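PDB 6P0F: GTPase subunit of restriction endonuclease from Thermococcus gammatolerans, which probably binds DNA through its N-terminal YTH domain, directing the GTP-dependent cutting of that DNA by a McrBC-type restriction complex. Local coordinates for residues V28-N31 with E32-Q36; K64-K67 with G68-V71; E102-E105 with N106-S109; L145-N148 with P149-P153. All coordinates share one frame; numbering follows the deposited sequence.

Contact 1 (V28-N31 with E32-Q36)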
loop_
_atom_site.group_PDB
_atom_site.type_symbol
_atom_site.label_atom_id
_atom_site.label_comp_id
_atom_site.label_asym_id
_atom_site.label_seq_id
_atom_site.Cartn_x
_atom_site.Cartn_y
_atom_site.Cartn_z
ATOM N N VAL A 28 11.490 -8.162 1.606
ATOM C CA VAL A 28 12.134 -9.417 1.235
ATOM C C VAL A 28 13.497 -9.144 0.617
ATOM O O VAL A 28 13.719 -8.135 -0.059
ATOM C CB VAL A 28 11.274 -10.264 0.274
ATOM C CG1 VAL A 28 9.886 -10.528 0.839
ATOM C CG2 VAL A 28 11.150 -9.616 -1.073
ATOM N N LYS A 29 14.434 -10.061 0.852
ATOM C CA LYS A 29 15.733 -9.937 0.219
ATOM C C LYS A 29 15.552 -9.964 -1.292
ATOM O O LYS A 29 14.694 -10.673 -1.814
ATOM C CB LYS A 29 16.644 -11.075 0.675
ATOM C CG LYS A 29 17.059 -10.942 2.133
ATOM C CD LYS A 29 17.844 -12.149 2.629
ATOM C CE LYS A 29 17.912 -12.153 4.170
ATOM N NZ LYS A 29 18.579 -13.382 4.728
ATOM N N ARG A 30 16.358 -9.178 -1.992
ATOM C CA ARG A 30 16.234 -9.111 -3.446
ATOM C C ARG A 30 16.358 -10.492 -4.088
ATOM O O ARG A 30 15.686 -10.767 -5.087
ATOM C CB ARG A 30 17.306 -8.177 -4.011
ATOM C CG ARG A 30 17.302 -8.104 -5.510
ATOM C CD ARG A 30 18.386 -7.144 -6.040
ATOM N NE ARG A 30 18.625 -7.424 -7.449
ATOM C CZ ARG A 30 18.878 -6.504 -8.362
ATOM N NH1 ARG A 30 18.956 -5.239 -8.024
ATOM N NH2 ARG A 30 19.054 -6.860 -9.618
ATOM N N ASN A 31 17.188 -11.376 -3.534
ATOM C CA ASN A 31 17.325 -12.696 -4.153
ATOM C C ASN A 31 16.040 -13.506 -4.133
ATOM O O ASN A 31 15.909 -14.425 -4.945
ATOM C CB ASN A 31 18.484 -13.453 -3.484
ATOM C CG ASN A 31 19.819 -12.815 -3.790
ATOM O OD1 ASN A 31 19.928 -11.952 -4.672
ATOM N ND2 ASN A 31 20.852 -13.242 -3.076
ATOM N N GLU A 32 15.090 -13.209 -3.230
ATOM C CA GLU A 32 13.807 -13.890 -3.222
ATOM C C GLU A 32 12.973 -13.548 -4.452
ATOM O O GLU A 32 12.036 -14.285 -4.779
ATOM C CB GLU A 32 13.034 -13.579 -1.927
ATOM C CG GLU A 32 13.846 -13.815 -0.620
ATOM C CD GLU A 32 13.043 -13.512 0.674
ATOM O OE1 GLU A 32 13.505 -12.684 1.550
ATOM O OE2 GLU A 32 11.946 -14.118 0.815
ATOM N N LEU A 33 13.294 -12.460 -5.156
ATOM C CA LEU A 33 12.551 -12.058 -6.342
ATOM C C LEU A 33 13.319 -12.262 -7.642
ATOM O O LEU A 33 12.708 -12.185 -8.715
ATOM C CB LEU A 33 12.154 -10.573 -6.253
ATOM C CG LEU A 33 11.236 -10.192 -5.091
ATOM C CD1 LEU A 33 11.009 -8.675 -5.050
ATOM C CD2 LEU A 33 9.953 -10.929 -5.200
ATOM N N GLU A 34 14.639 -12.408 -7.569
ATOM C CA GLU A 34 15.449 -12.617 -8.756
ATOM C C GLU A 34 14.964 -13.867 -9.474
ATOM O O GLU A 34 14.606 -14.861 -8.844
ATOM C CB GLU A 34 16.922 -12.748 -8.378
ATOM C CG GLU A 34 17.562 -11.419 -7.988
ATOM C CD GLU A 34 17.918 -10.515 -9.157
ATOM O OE1 GLU A 34 18.659 -9.518 -8.944
ATOM O OE2 GLU A 34 17.434 -10.776 -10.280
ATOM N N GLY A 35 14.906 -13.793 -10.790
ATOM C CA GLY A 35 14.366 -14.876 -11.574
ATOM C C GLY A 35 12.904 -14.729 -11.886
ATOM O O GLY A 35 12.404 -15.425 -12.772
ATOM N N GLN A 36 12.205 -13.844 -11.183
ATOM C CA GLN A 36 10.787 -13.618 -11.382
ATOM C C GLN A 36 10.445 -12.185 -11.729
ATOM O O GLN A 36 9.577 -11.945 -12.573
ATOM C CB GLN A 36 10.013 -14.021 -10.120
ATOM C CG GLN A 36 10.166 -15.477 -9.750
ATOM C CD GLN A 36 9.478 -16.400 -10.733
ATOM O OE1 GLN A 36 8.468 -16.051 -11.346
ATOM N NE2 GLN A 36 10.027 -17.586 -10.883
#

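Contact 2 (K64-K67 with G68-V71)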
loop_
_atom_site.group_PDB
_atom_site.type_symbol
_atom_site.label_atom_id
_atom_site.label_comp_id
_atom_site.label_asym_id
_atom_site.label_seq_id
_atom_site.Cartn_x
_atom_site.Cartn_y
_atom_site.Cartn_z
ATOM N N LYS A 64 -6.156 4.226 -12.443
ATOM C CA LYS A 64 -5.005 3.351 -12.597
ATOM C C LYS A 64 -3.918 3.805 -11.629
ATOM O O LYS A 64 -3.669 5.000 -11.469
ATOM C CB LYS A 64 -4.518 3.403 -14.045
ATOM C CG LYS A 64 -3.320 2.546 -14.360
ATOM C CD LYS A 64 -2.992 2.634 -15.856
ATOM C CE LYS A 64 -1.597 2.099 -16.160
ATOM N NZ LYS A 64 -1.274 2.163 -17.616
ATOM N N ILE A 65 -3.296 2.847 -10.953
ATOM C CA ILE A 65 -2.228 3.145 -10.009
ATOM C C ILE A 65 -0.936 3.266 -10.800
ATOM O O ILE A 65 -0.562 2.338 -11.534
ATOM C CB ILE A 65 -2.113 2.049 -8.942
ATOM C CG1 ILE A 65 -3.424 1.936 -8.164
ATOM C CG2 ILE A 65 -0.943 2.325 -8.004
ATOM C CD1 ILE A 65 -3.426 0.779 -7.200
ATOM N N ASP A 66 -0.252 4.390 -10.638
ATOM C CA ASP A 66 0.941 4.719 -11.404
ATOM C C ASP A 66 2.152 4.891 -10.497
ATOM O O ASP A 66 2.024 5.301 -9.341
ATOM C CB ASP A 66 0.745 6.042 -12.177
ATOM C CG ASP A 66 -0.408 5.990 -13.175
ATOM O OD1 ASP A 66 -0.551 4.966 -13.874
ATOM O OD2 ASP A 66 -1.168 6.984 -13.265
ATOM N N LYS A 67 3.349 4.679 -11.039
ATOM C CA LYS A 67 4.521 5.065 -10.267
ATOM C C LYS A 67 4.495 6.564 -9.986
ATOM O O LYS A 67 3.937 7.372 -10.752
ATOM C CB LYS A 67 5.806 4.629 -10.965
ATOM C CG LYS A 67 5.999 5.174 -12.334
ATOM C CD LYS A 67 7.324 4.654 -12.927
ATOM C CE LYS A 67 7.480 5.278 -14.295
ATOM N NZ LYS A 67 8.746 4.876 -14.920
ATOM N N GLY A 68 4.963 6.921 -8.796
ATOM C CA GLY A 68 4.877 8.273 -8.300
ATOM C C GLY A 68 3.655 8.562 -7.456
ATOM O O GLY A 68 3.648 9.564 -6.730
ATOM N N ASP A 69 2.634 7.712 -7.543
ATOM C CA ASP A 69 1.448 7.833 -6.710
ATOM C C ASP A 69 1.802 7.479 -5.261
ATOM O O ASP A 69 2.767 6.756 -4.975
ATOM C CB ASP A 69 0.340 6.940 -7.238
ATOM C CG ASP A 69 -0.272 7.456 -8.543
ATOM O OD1 ASP A 69 0.054 8.623 -8.929
ATOM O OD2 ASP A 69 -1.073 6.698 -9.140
HETATM N N MSE A 70 0.997 7.982 -4.345
HETATM C CA MSE A 70 1.223 7.833 -2.918
HETATM C C MSE A 70 0.133 6.925 -2.350
HETATM O O MSE A 70 -1.022 6.970 -2.777
HETATM C CB MSE A 70 1.217 9.196 -2.252
HETATM C CG MSE A 70 2.468 9.916 -2.576
HETATM SE SE MSE A 70 2.252 11.760 -2.108
HETATM C CE MSE A 70 1.342 11.569 -0.442
ATOM N N VAL A 71 0.514 6.118 -1.356
ATOM C CA VAL A 71 -0.403 5.173 -0.720
ATOM C C VAL A 71 -0.352 5.386 0.788
ATOM O O VAL A 71 0.726 5.338 1.396
ATOM C CB VAL A 71 -0.057 3.718 -1.066
ATOM C CG1 VAL A 71 -1.001 2.800 -0.290
ATOM C CG2 VAL A 71 -0.153 3.447 -2.565
HETATM O O HOH W 1 -0.889 9.289 -11.539
HETATM O O HOH W 2 2.268 9.611 -10.287
#

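Contact 3 (E102-E105 with N106-S109)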
loop_
_atom_site.group_PDB
_atom_site.type_symbol
_atom_site.label_atom_id
_atom_site.label_comp_id
_atom_site.label_asym_id
_atom_site.label_seq_id
_atom_site.Cartn_x
_atom_site.Cartn_y
_atom_site.Cartn_z
ATOM N N GLU A 102 2.559 -5.615 -13.502
ATOM C CA GLU A 102 1.464 -6.560 -13.635
ATOM C C GLU A 102 2.044 -7.947 -13.899
ATOM O O GLU A 102 2.707 -8.168 -14.920
ATOM C CB GLU A 102 0.508 -6.144 -14.755
ATOM C CG GLU A 102 -0.598 -7.169 -14.991
ATOM C CD GLU A 102 -1.472 -6.854 -16.219
ATOM O OE1 GLU A 102 -2.337 -7.694 -16.560
ATOM O OE2 GLU A 102 -1.210 -5.829 -16.887
ATOM N N ILE A 103 1.803 -8.880 -12.987
ATOM C CA ILE A 103 2.174 -10.274 -13.203
ATOM C C ILE A 103 1.055 -10.944 -13.992
ATOM O O ILE A 103 -0.124 -10.830 -13.638
ATOM C CB ILE A 103 2.419 -11.008 -11.874
ATOM C CG1 ILE A 103 3.508 -10.294 -11.059
ATOM C CG2 ILE A 103 2.806 -12.460 -12.142
ATOM C CD1 ILE A 103 4.838 -10.221 -11.734
ATOM N N SER A 104 1.417 -11.658 -15.048
ATOM C CA SER A 104 0.408 -12.341 -15.838
ATOM C C SER A 104 -0.282 -13.423 -15.013
ATOM O O SER A 104 0.330 -14.082 -14.167
ATOM C CB SER A 104 1.045 -12.957 -17.076
ATOM O OG SER A 104 1.271 -14.337 -16.874
ATOM N N GLU A 105 -1.573 -13.632 -15.290
ATOM C CA GLU A 105 -2.311 -14.681 -14.593
ATOM C C GLU A 105 -1.585 -16.020 -14.611
ATOM O O GLU A 105 -1.764 -16.843 -13.706
ATOM C CB GLU A 105 -3.691 -14.884 -15.227
ATOM C CG GLU A 105 -4.543 -13.656 -15.391
ATOM C CD GLU A 105 -5.931 -13.999 -15.944
ATOM O OE1 GLU A 105 -6.888 -13.249 -15.649
ATOM O OE2 GLU A 105 -6.055 -15.025 -16.660
ATOM N N ASN A 106 -0.791 -16.279 -15.651
ATOM C CA ASN A 106 -0.111 -17.558 -15.799
ATOM C C ASN A 106 1.198 -17.639 -15.018
ATOM O O ASN A 106 1.832 -18.700 -15.000
ATOM C CB ASN A 106 0.200 -17.821 -17.283
ATOM C CG ASN A 106 -1.001 -17.582 -18.194
ATOM O OD1 ASN A 106 -0.985 -16.699 -19.060
ATOM N ND2 ASN A 106 -2.040 -18.373 -18.006
ATOM N N ASP A 107 1.629 -16.544 -14.396
ATOM C CA ASP A 107 2.961 -16.443 -13.816
ATOM C C ASP A 107 2.922 -16.136 -12.322
ATOM O O ASP A 107 3.945 -15.730 -11.756
ATOM C CB ASP A 107 3.765 -15.359 -14.538
ATOM C CG ASP A 107 4.281 -15.808 -15.894
ATOM O OD1 ASP A 107 4.532 -17.023 -16.065
ATOM O OD2 ASP A 107 4.435 -14.933 -16.783
ATOM N N VAL A 108 1.785 -16.365 -11.665
ATOM C CA VAL A 108 1.622 -15.917 -10.283
ATOM C C VAL A 108 2.162 -16.885 -9.245
ATOM O O VAL A 108 2.173 -16.553 -8.049
ATOM C CB VAL A 108 0.129 -15.655 -9.989
ATOM C CG1 VAL A 108 -0.377 -14.500 -10.824
ATOM C CG2 VAL A 108 -0.740 -16.913 -10.259
ATOM N N SER A 109 2.642 -18.068 -9.637
ATOM C CA SER A 109 2.949 -19.062 -8.620
ATOM C C SER A 109 3.980 -18.555 -7.600
ATOM O O SER A 109 3.908 -18.913 -6.417
ATOM C CB SER A 109 3.467 -20.349 -9.264
ATOM O OG SER A 109 3.917 -21.217 -8.249
HETATM O O HOH W 3 4.094 -11.952 -15.975
#

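Contact 4 (L145-N148 with P149-P153)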
loop_
_atom_site.group_PDB
_atom_site.type_symbol
_atom_site.label_atom_id
_atom_site.label_comp_id
_atom_site.label_asym_id
_atom_site.label_seq_id
_atom_site.Cartn_x
_atom_site.Cartn_y
_atom_site.Cartn_z
ATOM N N LEU A 145 -8.136 14.744 6.488
ATOM C CA LEU A 145 -8.629 14.570 5.124
ATOM C C LEU A 145 -10.111 14.914 4.972
ATOM O O LEU A 145 -10.617 14.892 3.845
ATOM C CB LEU A 145 -8.435 13.126 4.654
ATOM C CG LEU A 145 -6.995 12.730 4.290
ATOM C CD1 LEU A 145 -6.854 11.223 4.126
ATOM C CD2 LEU A 145 -6.569 13.422 3.013
ATOM N N GLY A 146 -10.820 15.149 6.071
ATOM C CA GLY A 146 -12.246 15.423 6.010
ATOM C C GLY A 146 -13.124 14.201 5.943
ATOM O O GLY A 146 -14.297 14.311 5.565
ATOM N N TYR A 147 -12.587 13.025 6.244
ATOM C CA TYR A 147 -13.365 11.806 6.326
ATOM C C TYR A 147 -13.834 11.580 7.761
ATOM O O TYR A 147 -13.270 12.116 8.718
ATOM C CB TYR A 147 -12.523 10.605 5.867
ATOM C CG TYR A 147 -12.127 10.559 4.422
ATOM C CD1 TYR A 147 -13.042 10.727 3.416
ATOM C CD2 TYR A 147 -10.827 10.231 4.069
ATOM C CE1 TYR A 147 -12.680 10.608 2.109
ATOM C CE2 TYR A 147 -10.448 10.135 2.767
ATOM C CZ TYR A 147 -11.356 10.327 1.792
ATOM O OH TYR A 147 -10.968 10.200 0.491
ATOM N N ASN A 148 -14.876 10.760 7.912
ATOM C CA ASN A 148 -15.248 10.336 9.239
ATOM C C ASN A 148 -14.076 9.654 9.908
ATOM O O ASN A 148 -13.291 8.954 9.244
ATOM C CB ASN A 148 -16.446 9.392 9.191
ATOM C CG ASN A 148 -17.743 10.106 8.804
ATOM O OD1 ASN A 148 -17.779 11.336 8.622
ATOM N ND2 ASN A 148 -18.811 9.331 8.664
ATOM N N PRO A 149 -13.940 9.798 11.222
ATOM C CA PRO A 149 -12.771 9.254 11.918
ATOM C C PRO A 149 -12.524 7.768 11.687
ATOM O O PRO A 149 -11.368 7.350 11.661
ATOM C CB PRO A 149 -13.083 9.527 13.394
ATOM C CG PRO A 149 -14.019 10.706 13.383
ATOM C CD PRO A 149 -14.779 10.656 12.095
ATOM N N ASP A 150 -13.568 6.952 11.574
ATOM C CA ASP A 150 -13.396 5.507 11.476
ATOM C C ASP A 150 -13.406 4.995 10.038
ATOM O O ASP A 150 -13.469 3.772 9.825
ATOM C CB ASP A 150 -14.481 4.794 12.304
ATOM C CG ASP A 150 -15.890 5.141 11.874
ATOM O OD1 ASP A 150 -16.095 6.003 10.992
ATOM O OD2 ASP A 150 -16.836 4.558 12.459
ATOM N N TYR A 151 -13.332 5.891 9.051
ATOM C CA TYR A 151 -13.283 5.490 7.653
ATOM C C TYR A 151 -12.097 4.562 7.384
ATOM O O TYR A 151 -10.950 4.867 7.723
ATOM C CB TYR A 151 -13.192 6.732 6.779
ATOM C CG TYR A 151 -13.115 6.480 5.292
ATOM C CD1 TYR A 151 -14.069 5.733 4.639
ATOM C CD2 TYR A 151 -12.082 7.022 4.545
ATOM C CE1 TYR A 151 -13.987 5.511 3.278
ATOM C CE2 TYR A 151 -12.004 6.841 3.195
ATOM C CZ TYR A 151 -12.929 6.071 2.558
ATOM O OH TYR A 151 -12.812 5.889 1.195
ATOM N N PHE A 152 -12.385 3.431 6.741
ATOM C CA PHE A 152 -11.420 2.329 6.621
ATOM C C PHE A 152 -11.765 1.558 5.357
ATOM O O PHE A 152 -12.271 0.426 5.404
ATOM C CB PHE A 152 -11.468 1.451 7.881
ATOM C CG PHE A 152 -10.346 0.444 8.017
ATOM C CD1 PHE A 152 -9.046 0.785 7.813
ATOM C CD2 PHE A 152 -10.608 -0.853 8.419
ATOM C CE1 PHE A 152 -8.032 -0.147 7.966
ATOM C CE2 PHE A 152 -9.601 -1.780 8.570
ATOM C CZ PHE A 152 -8.300 -1.431 8.328
ATOM N N PRO A 153 -11.488 2.142 4.188
ATOM C CA PRO A 153 -11.837 1.473 2.935
ATOM C C PRO A 153 -10.899 0.318 2.651
ATOM O O PRO A 153 -9.722 0.333 3.020
ATOM C CB PRO A 153 -11.695 2.574 1.881
ATOM C CG PRO A 153 -10.596 3.445 2.423
ATOM C CD PRO A 153 -10.769 3.418 3.949
HETATM O O HOH W 4 -11.045 7.361 -0.192
#

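Contact 1 (V28-N31 with E32-Q36)
R30 carries its CG opposite the backbone N (chi1 177°) and runs straight on to NE, while E34 folds at its second torsion (chi2 -77°), which turns its carboxylate back toward the arginine. The two meet side-on: NE, at 2.6 Å, and NH2, at 2.8 Å, both reach the single oxygen OE1 of E34. That oxygen lies in the guanidinium plane, yet both nitrogens approach from the same face of the carboxylate, whose plane is turned 36° from the guanidinium. Were R30 an alanine, E34 and D43 would probably lose the charge that pairs with them, and the E34 carboxylate would be free to swing. The backbone is bonded too: R30 O accepts from L33 N at 2.9 Å and from E34 N at 3.2 Å. One residue earlier, E32 N donates to K29 O, and the extended E32 side chain reaches back along the turn, where K29 N meets E32 OE1 from above the carboxylate plane, each bond 2.9 Å long. E32 OE1 also rests against V28 CB, and V28 CG2 packs on L33 CG at 4.1 Å, the two apolar chains crossing at about a right angle. Valine and leucine suit these buried places, while the charged chains of K29 and E32 lie where the turn is exposed. The turn leads from strand 28-29 toward helix 39-45: V28 and L33 lean on F52 of strand 49-55 and on F114, and R30 NH1 bridges to D43 in the helix.

Contact 2 (K64-K67 with G68-V71)
D66 N donates to D69 OD2 at 2.9 Å, a nearly straight bond that comes in from above the carboxylate plane. In return D69 N donates to D66 O at 3.1 Å, and thus the two aspartates are joined by a backbone bond and a side-chain bond. D69 can do this because its CG lies beside its own backbone N (chi1 -72°), and the short aspartate chain sets OD2 at the D66 amide. The backbone bond closes a type II beta turn from D66 to D69, with K67 and G68 at its corners. G68 has a positive phi of 93°, and any CB there would collide with K67 O. Two waters extend the network: water 1 bridges D66 OD2 and D69 OD1, at 2.9 Å from each, and water 2 joins K67 O to D69 OD1, at 2.8 Å from each. The carboxylates stand close, OD2 of D66 4.1 Å from OD2 of D69, a closeness probably eased by the N-H of D66 and by the bridging water. Further out, Q4 NE2 donates to the same D69 OD2 that D66 N holds, and to K64 O, which helps set the carboxylate. G68 and D69 bond through their backbones to I97, and the turn feeds strand 70-76, which runs between strands 5-11 and 91-102.

Contact 3 (E102-E105 with N106-S109)
S104 and D107 are the two ends of a tight turn whose middle residues, E105 and N106, have the backbone angles of a type I beta turn. The bond that closes it is short and fairly straight: D107 N donates to S104 O at 2.8 Å, meeting the oxygen from above the carbonyl plane. Weaker side-chain bonds gather round the serine hydroxyl. N106 N donates to S104 OG at 3.1 Å, a weak ST turn with a strongly bent bond, and OG in its turn donates weakly to D107 OD2 at 3.2 Å. The first torsion of S104, at 100°, is off any staggered position, consistent with a compromise between the two partners. Serine and aspartate suit the ends of this turn at the surface, their short polar chains folding back on the backbone that carries them. Water adds a further link, accepting from S104 N at 2.8 Å and donating to D107 OD2 at 3.1 Å. Apolar packing lies on the inner side. I103 holds CG2 opposite its backbone N, which places that methyl against V108 CG1 at 4.0 Å and beside D107 O; the buried side chain also touches F110 and L124 of strand 123-127. The turn follows strand 91-102, and R122 ties down its start, pairing with E102 and taking I103 O as a further acceptor. V108 sets its two methyls against successive carbonyls, CG1 lying 3.4 Å from S104 O and CG2 lying 3.6 Å from E105 O.

Contact 4 (L145-N148 with P149-P153)
Y147 and Y151 hold one water between their hydroxyls, with Y151 OH 2.7 Å and Y147 OH 2.9 Å from water 4. The water lies in the plane of the Y151 ring, at its edge. Between the two side chains the rings meet obliquely, their centroids 4.4 Å apart and their planes at 47°. Y151 CE2 sits 3.6 Å above the plane of the Y147 ring, over its centre, while CD2 of Y151 reaches Y147 CD2 at 3.5 Å. The torsions make this possible: Y151 sets CG opposite its backbone N (chi1 179°), Y147 sets its own beside the backbone N (chi1 -67°), and the rings are brought together at a slant. P153 CD covers the centre of one face of the Y151 ring. Tyrosine suits both places, giving a broad apolar ring for the packing and a polar end for the water. With a leucine for Y147, the water would lose one hydroxyl and Y151 CE2 the flat face it lies over, and the Y151 ring would probably be freer to turn. N142 ND2 donates to P149 O and Y151 O, tying this loop to helix 138-145, and N148 N bonds a bound MES, probably from the crystallisation liquor. Helix 138-145 itself ends in a Schellman motif at G146, and the chain then reverses through a type I beta turn from N148 to Y151, closed by Y151 N on N148 O at 3.1 Å, with the phi-restricted P149 at its first corner.

Contacts 1 and 2 are partly buried, and contact 2 has its centre nearest that of the chain, about 10 Å away; contacts 3 and 4 are surface turns. Contacts 1 and 2 both reach the same mixed sheet, the first at strand 28-29 and the second at strand 70-76. Contacts 1 and 3 share one side of the molecule, their nearest atoms about 5 Å apart, and Q36 and I103 both touch F110; contact 4 lies on the opposite side from both. Their chemistry differs: a salt bridge and a small apolar pair in contact 1, a carboxylate and water network in contact 2, weak hydroxyl bonds in contact 3, and paired aromatic rings in contact 4.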